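PDB 1ZTC: metallo-beta-lactamase domain-containing protein 1 from Thermotoga maritima, which probably hydrolyses phosphodiester bonds of RNA as an endoribonuclease of the metallo-beta-lactamase superfamily, using two metal ions. Local coordinates for residues L160-T163 and G167-L170. Residues are numbered along the deposited sequence; the frame is centred on the assembly and turned at random.
Sequences LLDT and GRVL
A beta hairpin of the metallo-beta-lactamase fold brings Leu160-Thr163 antiparallel to Gly167-Leu170, within the sheet that strand 206-208 continues beyond the second arm. Leu161 and Val169 form a hydrogen-bonded pair: Leu161 N gives to Val169 O (2.8 Å), and Val169 N to Leu161 O (2.9 Å). Their beta carbons pack on one face, where branched apolar residues suit the burial.

On the other face, Asp162 and Arg168 lie side by side in a non-hydrogen-bonded pair. Arg168 grips the carboxylate side-on: NE meets Asp162 OD1 at 2.9 Å, nearly straight (170°) and in the guanidinium plane, whereas the NH1 bond to Asp162 OD2 (3.0 Å) is more bent, with OD2 tilted out of that plane. A bend at chi3 (-73°) turns the guanidinium to its partner. Leu160, two residues before Asp162 and on the same face, lays CD2 over one guanidinium face and sets CD1 3.5 Å from Arg168 CG.

Near the turn, Gly167 O accepts from Thr163 OG1 (2.7 Å) and from Thr163 N (3.0 Å), the latter approaching from above the carbonyl plane. Gly167 has a positive phi (67°), which glycine adopts easily. The two-point salt bridge, with leucine against it, restricts rotation of the arginine head.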
loop_
_atom_site.group_PDB
_atom_site.type_symbol
_atom_site.label_atom_id
_atom_site.label_comp_id
_atom_site.label_asym_id
_atom_site.label_seq_id
_atom_site.Cartn_x
_atom_site.Cartn_y
_atom_site.Cartn_z
ATOM N N LEU A 160 18.858 0.922 23.796
ATOM C CA LEU A 160 18.978 2.282 24.280
ATOM C C LEU A 160 20.322 2.832 23.841
ATOM O O LEU A 160 21.380 2.238 24.137
ATOM C CB LEU A 160 18.860 2.292 25.806
ATOM C CG LEU A 160 18.841 3.662 26.503
ATOM C CD1 LEU A 160 17.539 4.424 26.195
ATOM C CD2 LEU A 160 18.990 3.470 27.995
ATOM N N LEU A 161 20.286 3.974 23.167
ATOM C CA LEU A 161 21.447 4.530 22.503
ATOM C C LEU A 161 21.812 5.872 23.154
ATOM O O LEU A 161 20.943 6.713 23.355
ATOM C CB LEU A 161 21.134 4.762 21.025
ATOM C CG LEU A 161 20.336 3.700 20.238
ATOM C CD1 LEU A 161 20.146 4.186 18.813
ATOM C CD2 LEU A 161 21.059 2.379 20.261
ATOM N N ASP A 162 23.081 6.075 23.429
ATOM C CA ASP A 162 23.546 7.400 23.838
ATOM C C ASP A 162 24.237 8.069 22.656
ATOM O O ASP A 162 25.372 7.757 22.310
ATOM C CB ASP A 162 24.349 7.380 25.118
ATOM C CG ASP A 162 23.420 7.219 26.372
ATOM O OD1 ASP A 162 22.434 7.987 26.541
ATOM O OD2 ASP A 162 23.669 6.290 27.157
ATOM N N THR A 163 23.477 8.946 22.007
ATOM C CA THR A 163 23.897 9.606 20.779
ATOM C C THR A 163 24.258 11.061 21.037
ATOM O O THR A 163 23.769 11.708 21.976
ATOM C CB THR A 163 22.812 9.545 19.675
ATOM O OG1 THR A 163 21.798 10.533 19.921
ATOM C CG2 THR A 163 22.163 8.148 19.598
ATOM N N GLY A 167 20.536 12.768 21.541
ATOM C CA GLY A 167 20.470 12.446 22.942
ATOM C C GLY A 167 20.261 10.944 23.163
ATOM O O GLY A 167 20.794 10.125 22.433
ATOM N N ARG A 168 19.489 10.624 24.195
ATOM C CA ARG A 168 19.241 9.258 24.632
ATOM C C ARG A 168 18.015 8.758 23.881
ATOM O O ARG A 168 16.928 9.314 24.006
ATOM C CB ARG A 168 19.077 9.157 26.166
ATOM C CG ARG A 168 18.646 7.769 26.604
ATOM C CD ARG A 168 18.846 7.477 28.079
ATOM N NE ARG A 168 20.256 7.293 28.385
ATOM C CZ ARG A 168 20.727 6.755 29.499
ATOM N NH1 ARG A 168 22.041 6.641 29.657
ATOM N NH2 ARG A 168 19.915 6.354 30.461
ATOM N N VAL A 169 18.231 7.731 23.070
ATOM C CA VAL A 169 17.224 7.248 22.109
ATOM C C VAL A 169 16.891 5.803 22.411
ATOM O O VAL A 169 17.787 4.971 22.562
ATOM C CB VAL A 169 17.736 7.371 20.645
ATOM C CG1 VAL A 169 16.690 6.907 19.654
ATOM C CG2 VAL A 169 18.143 8.806 20.335
ATOM N N LEU A 170 15.599 5.510 22.496
ATOM C CA LEU A 170 15.135 4.133 22.657
ATOM C C LEU A 170 14.567 3.600 21.339
ATOM O O LEU A 170 13.555 4.115 20.833
ATOM C CB LEU A 170 14.069 4.021 23.749
ATOM C CG LEU A 170 13.552 2.595 24.044
ATOM C CD1 LEU A 170 14.667 1.678 24.468
ATOM C CD2 LEU A 170 12.468 2.594 25.070
#